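Local coordinates for dihydropyrimidinase (Brevibacillus agri, PDB 3SFW), which probably catalyses, with two zinc ions, the reversible hydrolytic ring opening of 5,6-dihydropyrimidines to N-carbamoyl-beta-amino acids, at residues Asp56-Leu61 / Val237-Cys242; Cys264-Val269 / Gly339-Asp344; Gln310-Asp315 / Glu343-Ile348. All coordinates share one frame; numbering follows the deposited sequence.

Contact 1: residues Asp56-Leu61 / Val237-Cys242. With ZN (zinc ion), chain F; ZN (zinc ion), chain D.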
loop_
_atom_site.group_PDB
_atom_site.type_symbol
_atom_site.label_atom_id
_atom_site.label_comp_id
_atom_site.label_asym_id
_atom_site.label_seq_id
_atom_site.Cartn_x
_atom_site.Cartn_y
_atom_site.Cartn_z
ATOM N N ASP A 56 9.161 3.256 31.950
ATOM C CA ASP A 56 9.548 4.157 30.877
ATOM C C ASP A 56 10.809 3.660 30.210
ATOM O O ASP A 56 11.855 3.653 30.829
ATOM C CB ASP A 56 9.836 5.558 31.455
ATOM C CG ASP A 56 10.017 6.628 30.364
ATOM O OD1 ASP A 56 10.254 6.301 29.190
ATOM O OD2 ASP A 56 9.927 7.833 30.703
ATOM N N PRO A 57 10.690 3.119 28.992
ATOM C CA PRO A 57 11.852 2.509 28.365
ATOM C C PRO A 57 12.773 3.537 27.690
ATOM O O PRO A 57 13.634 3.139 26.889
ATOM C CB PRO A 57 11.244 1.647 27.254
ATOM C CG PRO A 57 9.956 2.400 26.848
ATOM C CD PRO A 57 9.445 2.905 28.217
ATOM N N HIS A 58 12.535 4.826 27.903
ATOM C CA HIS A 58 13.251 5.807 27.090
ATOM C C HIS A 58 13.676 7.032 27.900
ATOM O O HIS A 58 12.997 8.064 27.903
ATOM C CB HIS A 58 12.427 6.193 25.853
ATOM C CG HIS A 58 13.221 6.904 24.790
ATOM N ND1 HIS A 58 12.906 6.814 23.449
ATOM C CD2 HIS A 58 14.359 7.644 24.867
ATOM C CE1 HIS A 58 13.803 7.491 22.744
ATOM N NE2 HIS A 58 14.695 7.997 23.585
ATOM N N THR A 59 14.784 6.894 28.649
ATOM C CA THR A 59 15.249 8.032 29.488
ATOM C C THR A 59 16.728 8.324 29.242
ATOM O O THR A 59 17.468 7.459 28.775
ATOM C CB THR A 59 15.009 7.798 30.995
ATOM O OG1 THR A 59 15.817 6.706 31.470
ATOM C CG2 THR A 59 13.503 7.388 31.234
ATOM N N HIS A 60 17.125 9.564 29.517
ATOM C CA HIS A 60 18.497 10.024 29.345
ATOM C C HIS A 60 18.905 10.845 30.579
ATOM O O HIS A 60 19.031 12.090 30.510
ATOM C CB HIS A 60 18.614 10.908 28.084
ATOM C CG HIS A 60 18.250 10.190 26.820
ATOM N ND1 HIS A 60 19.105 9.296 26.209
ATOM C CD2 HIS A 60 17.113 10.197 26.086
ATOM C CE1 HIS A 60 18.535 8.832 25.104
ATOM N NE2 HIS A 60 17.309 9.342 25.025
ATOM N N LEU A 61 19.039 10.168 31.720
ATOM C CA LEU A 61 19.379 10.896 32.951
ATOM C C LEU A 61 20.906 11.119 33.027
ATOM O O LEU A 61 21.701 10.211 32.715
ATOM C CB LEU A 61 18.922 10.073 34.167
ATOM C CG LEU A 61 17.440 9.667 34.156
ATOM C CD1 LEU A 61 17.075 9.000 35.504
ATOM C CD2 LEU A 61 16.558 10.940 33.963
ATOM N N VAL A 237 11.546 0.664 16.981
ATOM C CA VAL A 237 11.749 2.016 16.500
ATOM C C VAL A 237 11.347 2.982 17.609
ATOM O O VAL A 237 10.161 3.057 17.977
ATOM C CB VAL A 237 10.890 2.311 15.236
ATOM C CG1 VAL A 237 11.265 3.736 14.673
ATOM C CG2 VAL A 237 11.097 1.206 14.154
ATOM N N VAL A 238 12.301 3.768 18.134
ATOM C CA VAL A 238 11.966 4.645 19.276
ATOM C C VAL A 238 11.332 5.933 18.703
ATOM O O VAL A 238 11.462 6.213 17.511
ATOM C CB VAL A 238 13.207 5.057 20.144
ATOM C CG1 VAL A 238 13.974 3.803 20.643
ATOM C CG2 VAL A 238 14.175 5.949 19.333
ATOM N N HIS A 239 10.596 6.636 19.561
ATOM C CA HIS A 239 9.940 7.907 19.201
ATOM C C HIS A 239 9.494 7.980 17.738
ATOM O O HIS A 239 9.932 8.863 17.010
ATOM C CB HIS A 239 10.782 9.173 19.609
ATOM C CG HIS A 239 12.234 9.164 19.174
ATOM N ND1 HIS A 239 12.638 8.887 17.877
ATOM C CD2 HIS A 239 13.357 9.541 19.848
ATOM C CE1 HIS A 239 13.961 9.030 17.794
ATOM N NE2 HIS A 239 14.408 9.444 18.973
ATOM N N VAL A 240 8.505 7.160 17.373
ATOM C CA VAL A 240 7.827 7.317 16.065
ATOM C C VAL A 240 6.948 8.600 16.134
ATOM O O VAL A 240 6.149 8.752 17.071
ATOM C CB VAL A 240 6.950 6.057 15.757
ATOM C CG1 VAL A 240 6.131 6.252 14.448
ATOM C CG2 VAL A 240 7.841 4.831 15.631
ATOM N N SER A 241 7.184 9.576 15.231
ATOM C CA SER A 241 6.493 10.868 15.402
ATOM C C SER A 241 5.504 11.168 14.301
ATOM O O SER A 241 4.755 12.161 14.374
ATOM C CB SER A 241 7.517 12.025 15.479
ATOM O OG SER A 241 8.107 12.282 14.204
ATOM N N CYS A 242 5.566 10.413 13.211
ATOM C CA CYS A 242 4.838 10.828 12.009
ATOM C C CYS A 242 4.213 9.698 11.242
ATOM O O CYS A 242 4.592 8.515 11.380
ATOM C CB CYS A 242 5.722 11.640 11.068
ATOM S SG CYS A 242 7.100 10.721 10.327
HETATM ZN ZN ZN F . 16.261 9.404 23.191
HETATM ZN ZN ZN D . 16.412 9.780 19.787
HETATM O O HOH W 1 18.195 10.570 20.576
HETATM O O HOH W 2 16.191 12.002 19.934
#
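His-58 and Val-238 mark the closest approach of the two backbones, their CA atoms 8.0 Å apart, too far for the main chains to pair. Segment 56-61 is the end of strand 49-59 running into a loop, and segment 237-242 leaves strand 234-237 on its way to helix 243-254. Near the first strand's end an Asx turn steadies His-58: Asp-56 OD1 accepts from His-58 N at 3.0 Å, the donor standing above the carboxylate plane. Side chains bridge what the backbones cannot. With CG anti to the backbone N (chi1 -165°), the ring of His-58 swings over to the loop, where its CE1 lies 3.6 Å from Val-238 CB and just as near His-239 CD2. The two imidazoles meet obliquely, planes at 32° and centroids 5.5 Å apart. Val-238 suits this spot because one branched side chain meets both rings, CB against His-58 CE1 and CG2 over the centre of the His-239 ring. NE2 of His-58 binds one zinc ion at 2.1 Å, together with His-60, Asp-315 and the carboxylated Lys-150. The other His-58 nitrogen, ND1, is hydrogen-bonded to Glu-262, so that this second-shell carboxylate and the zinc on NE2 together hold the ring's rotation. His-239 NE2 holds the other zinc ion at 2.2 Å, alongside His-183, the same modified lysine and two waters. His-58 and His-60, separated by a single residue, form the HxH signature of amidohydrolases. Metals only 3.4 Å apart, from ZN of chain F to ZN of chain D, form a binuclear centre expected to activate water for attack on a cyclic amide.

Contact 2: residues Cys264-Val269 / Gly339-Asp344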
loop_
_atom_site.group_PDB
_atom_site.type_symbol
_atom_site.label_atom_id
_atom_site.label_comp_id
_atom_site.label_asym_id
_atom_site.label_seq_id
_atom_site.Cartn_x
_atom_site.Cartn_y
_atom_site.Cartn_z
ATOM N N CYS A 264 5.717 8.931 21.995
ATOM C CA CYS A 264 6.025 9.696 23.196
ATOM C C CYS A 264 4.933 10.744 23.355
ATOM O O CYS A 264 4.352 11.180 22.341
ATOM C CB CYS A 264 7.372 10.422 23.044
ATOM S SG CYS A 264 8.783 9.343 22.579
ATOM N N PRO A 265 4.700 11.218 24.599
ATOM C CA PRO A 265 3.592 12.135 24.817
ATOM C C PRO A 265 3.726 13.403 23.970
ATOM O O PRO A 265 2.718 13.939 23.511
ATOM C CB PRO A 265 3.717 12.498 26.297
ATOM C CG PRO A 265 4.418 11.313 26.925
ATOM C CD PRO A 265 5.358 10.809 25.854
ATOM N N GLN A 266 4.951 13.907 23.806
ATOM C CA GLN A 266 5.157 15.166 23.018
ATOM C C GLN A 266 4.652 15.068 21.585
ATOM O O GLN A 266 4.145 16.047 21.028
ATOM C CB GLN A 266 6.626 15.654 23.070
ATOM C CG GLN A 266 7.722 14.623 22.584
ATOM C CD GLN A 266 8.124 13.660 23.713
ATOM O OE1 GLN A 266 7.292 13.286 24.547
ATOM N NE2 GLN A 266 9.376 13.237 23.719
ATOM N N TYR A 267 4.688 13.870 21.006
ATOM C CA TYR A 267 4.243 13.733 19.611
ATOM C C TYR A 267 2.741 13.506 19.525
ATOM O O TYR A 267 2.173 13.640 18.468
ATOM C CB TYR A 267 5.029 12.629 18.877
ATOM C CG TYR A 267 6.521 12.868 18.962
ATOM C CD1 TYR A 267 7.353 11.998 19.682
ATOM C CD2 TYR A 267 7.094 13.996 18.330
ATOM C CE1 TYR A 267 8.725 12.238 19.808
ATOM C CE2 TYR A 267 8.466 14.225 18.412
ATOM C CZ TYR A 267 9.279 13.349 19.148
ATOM O OH TYR A 267 10.646 13.599 19.206
ATOM N N LEU A 268 2.122 13.156 20.662
ATOM C CA LEU A 268 0.677 12.956 20.748
ATOM C C LEU A 268 -0.114 14.252 20.943
ATOM O O LEU A 268 -1.229 14.358 20.453
ATOM C CB LEU A 268 0.285 11.906 21.819
ATOM C CG LEU A 268 0.841 10.494 21.535
ATOM C CD1 LEU A 268 0.660 9.599 22.830
ATOM C CD2 LEU A 268 0.131 9.886 20.309
ATOM N N VAL A 269 0.457 15.206 21.676
ATOM C CA VAL A 269 -0.303 16.319 22.201
ATOM C C VAL A 269 0.322 17.674 21.846
ATOM O O VAL A 269 -0.303 18.706 22.112
ATOM C CB VAL A 269 -0.537 16.187 23.766
ATOM C CG1 VAL A 269 0.748 16.474 24.595
ATOM C CG2 VAL A 269 -1.613 17.094 24.244
ATOM N N GLY A 339 13.457 17.152 25.692
ATOM C CA GLY A 339 12.402 17.764 26.539
ATOM C C GLY A 339 12.232 17.132 27.915
ATOM O O GLY A 339 12.720 16.007 28.145
ATOM N N PRO A 340 11.546 17.834 28.856
ATOM C CA PRO A 340 11.257 17.286 30.171
ATOM C C PRO A 340 9.928 16.608 30.171
ATOM O O PRO A 340 8.883 17.267 30.287
ATOM C CB PRO A 340 11.241 18.535 31.116
ATOM C CG PRO A 340 11.556 19.755 30.186
ATOM C CD PRO A 340 11.171 19.258 28.770
ATOM N N ILE A 341 9.965 15.294 29.975
ATOM C CA ILE A 341 8.768 14.534 29.663
ATOM C C ILE A 341 8.488 13.410 30.707
ATOM O O ILE A 341 7.388 12.843 30.752
ATOM C CB ILE A 341 8.917 13.889 28.222
ATOM C CG1 ILE A 341 9.424 14.886 27.181
ATOM C CG2 ILE A 341 7.556 13.256 27.754
ATOM C CD1 ILE A 341 8.442 16.086 26.956
ATOM N N ILE A 342 9.465 13.075 31.536
ATOM C CA ILE A 342 9.316 11.843 32.346
ATOM C C ILE A 342 8.101 11.878 33.286
ATOM O O ILE A 342 7.436 10.859 33.504
ATOM C CB ILE A 342 10.610 11.490 33.084
ATOM C CG1 ILE A 342 10.648 9.992 33.429
ATOM C CG2 ILE A 342 10.792 12.368 34.385
ATOM C CD1 ILE A 342 12.089 9.567 33.937
ATOM N N GLU A 343 7.803 13.054 33.848
ATOM C CA GLU A 343 6.861 13.099 34.925
ATOM C C GLU A 343 5.402 13.040 34.453
ATOM O O GLU A 343 4.540 12.468 35.129
ATOM C CB GLU A 343 7.075 14.377 35.734
ATOM C CG GLU A 343 6.198 14.420 36.989
ATOM C CD GLU A 343 6.670 15.463 38.003
ATOM O OE1 GLU A 343 7.794 15.999 37.856
ATOM O OE2 GLU A 343 5.907 15.719 38.963
ATOM N N ASP A 344 5.149 13.532 33.252
ATOM C CA ASP A 344 3.751 13.684 32.798
ATOM C C ASP A 344 3.272 12.592 31.859
ATOM O O ASP A 344 2.069 12.578 31.444
ATOM C CB ASP A 344 3.530 15.071 32.240
ATOM C CG ASP A 344 3.788 16.127 33.284
ATOM O OD1 ASP A 344 3.221 15.998 34.411
ATOM O OD2 ASP A 344 4.648 16.988 33.028
#
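Ile-341 reaches from its loop toward Pro-265 and Gln-266, at the start of a short helical turn, and each carbon of its side chain can be followed to a partner. CB has Gln-266 OE1 as its nearest neighbour across the two segments. From there the chain forks. The CG2 branch, anti to the backbone N, meets both partners: it sits 3.8 Å from Pro-265 CG, methyl against ring, and 3.2 Å from Gln-266 OE1, a snug approach of a methyl to a carbonyl oxygen. The Ile-341 and Gln-266 side chains cross at about a right angle, and Ile-341 CG1 lies above the plane of the amide, almost equally far from Gln-266 OE1 (3.7 Å) and Gln-266 NE2 (3.8 Å). At the tip, Ile-341 CD1 ends against the same amide, 3.9 Å from Gln-266 OE1. Isoleucine suits the place because its two branches cover a proline ring and a flat amide at once. The amide itself is held by a bond beyond the contact, Gln-266 NE2 donating to Ser-314 O, which fixes its rotation and leaves OE1 turned to the isoleucine. Behind it, Gln-266 CG packs over the centre of the Tyr-267 ring. Proline is tolerated in a first turn, where a backbone N-H has no acceptor earlier in the helix, so the missing hydrogen costs nothing. Backbone N of Ile-341 bonds to His-316 ND1, tying the loop to the residue after a zinc ligand. The arrangement belongs to the beta-alpha loops at the C-terminal mouth of a TIM barrel, here the wall beside the metal site of an amidohydrolase.

Contact 3: residues Gln310-Asp315 / Glu343-Ile348. With ZN (zinc ion), chain F.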
loop_
_atom_site.group_PDB
_atom_site.type_symbol
_atom_site.label_atom_id
_atom_site.label_comp_id
_atom_site.label_asym_id
_atom_site.label_seq_id
_atom_site.Cartn_x
_atom_site.Cartn_y
_atom_site.Cartn_z
ATOM N N GLN A 310 3.358 -0.133 19.997
ATOM C CA GLN A 310 3.090 -0.986 21.203
ATOM C C GLN A 310 3.388 -0.308 22.551
ATOM O O GLN A 310 2.925 -0.782 23.595
ATOM C CB GLN A 310 3.852 -2.314 21.124
ATOM C CG GLN A 310 3.414 -3.230 19.958
ATOM C CD GLN A 310 3.910 -2.701 18.598
ATOM O OE1 GLN A 310 3.159 -2.668 17.602
ATOM N NE2 GLN A 310 5.129 -2.237 18.570
ATOM N N THR A 311 4.166 0.773 22.545
ATOM C CA THR A 311 4.662 1.356 23.819
ATOM C C THR A 311 4.693 2.887 23.757
ATOM O O THR A 311 4.729 3.505 22.675
ATOM C CB THR A 311 6.113 0.916 24.154
ATOM O OG1 THR A 311 6.983 1.384 23.089
ATOM C CG2 THR A 311 6.197 -0.620 24.279
ATOM N N VAL A 312 4.719 3.493 24.948
ATOM C CA VAL A 312 4.971 4.949 25.038
ATOM C C VAL A 312 6.115 5.175 26.018
ATOM O O VAL A 312 6.059 4.743 27.186
ATOM C CB VAL A 312 3.731 5.725 25.513
ATOM C CG1 VAL A 312 4.105 7.245 25.720
ATOM C CG2 VAL A 312 2.596 5.601 24.510
ATOM N N GLY A 313 7.174 5.814 25.528
ATOM C CA GLY A 313 8.270 6.212 26.388
ATOM C C GLY A 313 8.323 7.735 26.402
ATOM O O GLY A 313 7.634 8.386 25.612
ATOM N N SER A 314 9.129 8.319 27.286
ATOM C CA SER A 314 9.160 9.805 27.384
ATOM C C SER A 314 10.237 10.437 26.479
ATOM O O SER A 314 10.038 11.565 26.007
ATOM C CB SER A 314 9.415 10.264 28.842
ATOM O OG SER A 314 10.658 9.740 29.291
ATOM N N ASP A 315 11.376 9.745 26.266
ATOM C CA ASP A 315 12.611 10.417 25.731
ATOM C C ASP A 315 12.946 11.611 26.658
ATOM O O ASP A 315 13.319 12.721 26.213
ATOM C CB ASP A 315 12.503 10.848 24.232
ATOM C CG ASP A 315 13.852 11.195 23.607
ATOM O OD1 ASP A 315 14.905 10.740 24.146
ATOM O OD2 ASP A 315 13.844 11.950 22.582
ATOM N N GLU A 343 7.803 13.054 33.848
ATOM C CA GLU A 343 6.861 13.099 34.925
ATOM C C GLU A 343 5.402 13.040 34.453
ATOM O O GLU A 343 4.540 12.468 35.129
ATOM C CB GLU A 343 7.075 14.377 35.734
ATOM C CG GLU A 343 6.198 14.420 36.989
ATOM C CD GLU A 343 6.670 15.463 38.003
ATOM O OE1 GLU A 343 7.794 15.999 37.856
ATOM O OE2 GLU A 343 5.907 15.719 38.963
ATOM N N ASP A 344 5.149 13.532 33.252
ATOM C CA ASP A 344 3.751 13.684 32.798
ATOM C C ASP A 344 3.272 12.592 31.859
ATOM O O ASP A 344 2.069 12.578 31.444
ATOM C CB ASP A 344 3.530 15.071 32.240
ATOM C CG ASP A 344 3.788 16.127 33.284
ATOM O OD1 ASP A 344 3.221 15.998 34.411
ATOM O OD2 ASP A 344 4.648 16.988 33.028
ATOM N N ARG A 345 4.165 11.640 31.577
ATOM C CA ARG A 345 3.848 10.582 30.574
ATOM C C ARG A 345 2.540 9.843 30.937
ATOM O O ARG A 345 1.637 9.697 30.066
ATOM C CB ARG A 345 5.001 9.550 30.461
ATOM C CG ARG A 345 4.664 8.380 29.491
ATOM C CD ARG A 345 5.840 7.359 29.426
ATOM N NE ARG A 345 6.055 6.741 30.724
ATOM C CZ ARG A 345 5.950 5.436 30.975
ATOM N NH1 ARG A 345 5.650 4.581 29.985
ATOM N NH2 ARG A 345 6.129 4.994 32.232
ATOM N N MET A 346 2.447 9.310 32.160
ATOM C CA MET A 346 1.281 8.474 32.529
ATOM C C MET A 346 -0.011 9.313 32.485
ATOM O O MET A 346 -1.051 8.860 31.937
ATOM C CB MET A 346 1.453 7.885 33.927
ATOM C CG MET A 346 2.597 6.872 34.051
ATOM S SD MET A 346 2.234 5.334 33.204
ATOM C CE MET A 346 1.128 4.564 34.343
ATOM N N THR A 347 0.016 10.489 33.135
ATOM C CA THR A 347 -1.216 11.310 33.228
ATOM C C THR A 347 -1.712 11.811 31.870
ATOM O O THR A 347 -2.920 11.750 31.586
ATOM C CB THR A 347 -1.081 12.512 34.186
ATOM O OG1 THR A 347 -0.847 12.019 35.514
ATOM C CG2 THR A 347 -2.428 13.298 34.210
ATOM N N ILE A 348 -0.793 12.202 30.999
ATOM C CA ILE A 348 -1.182 12.632 29.651
ATOM C C ILE A 348 -1.833 11.492 28.870
ATOM O O ILE A 348 -2.853 11.688 28.214
ATOM C CB ILE A 348 -0.002 13.233 28.893
ATOM C CG1 ILE A 348 0.367 14.575 29.578
ATOM C CG2 ILE A 348 -0.320 13.435 27.413
ATOM C CD1 ILE A 348 1.601 15.230 28.967
HETATM ZN ZN ZN F . 16.261 9.404 23.191
#
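Arg-345 NH1 donates to more than one backbone oxygen: Val-312 O at 2.8 Å, Thr-368 O and, weakly, Ile-55 O. The bond to Val-312 is somewhat bent, 144° at the hydrogen, yet it approaches the carbonyl oxygen nearly head-on, with the oxygen tilted 19° from the guanidinium plane. NH2 has its own mate in Thr-86 OG1. An arginine suits this buried spot because one flat group can serve several backbone and hydroxyl oxygens at once. Its chain leaves the helix extended and then bends at chi3 (63°), which turns the guanidinium back to the Val-312 carbonyl while the methylenes pass Val-312 and the Gly-313 to Ser-314 peptide. There Arg-345 CG lies 4.0 Å from Val-312 CG1, the two side chains sliding past each other in opposite directions. Further along, CD of Arg-345 rests 3.9 Å from Gly-313 C, and one face of the guanidinium is covered toward its rim by Met-346 SD. The contact joins strand 311-312, the last of the parallel strands of the TIM barrel, to the start of helix 345-354. Replacing Arg-345 by an alanine would probably leave the carbonyl of Val-312 without this donor and open a gap beside its CG1. Beyond the strand, Ser-314 comes closest in backbone to Arg-345, CA to CA 6.2 Å, and its hydroxyl is hydrogen-bonded to Asp-56 OD2. One residue on, the chain delivers Asp-315, whose OD1 binds a zinc ion at 2.1 Å, the strand-end aspartate ligand familiar from amidohydrolases.

Overall arrangement
All three contacts are buried in the protein interior, contact 2 lying farthest from the chain's centre (its own centre about 9 Å away, against 5 and 6 Å for contacts 1 and 3), and none is touched by another subunit. Contacts 1 and 3 meet at one zinc ion, which takes His-58 and His-60 from contact 1 and Asp-315 from contact 3. Contacts 2 and 3 share Glu-343 and Asp-344. Their chemistry differs with place: metal ligation where strand ends face the active site, in contacts 1 and 3, largely apolar packing in the loop wall of contact 2, and in contact 3 also a charged group satisfied by backbone and hydroxyl oxygens. Ser-314 joins all three, its hydroxyl on contact 1's side and its carbonyl on contact 2's.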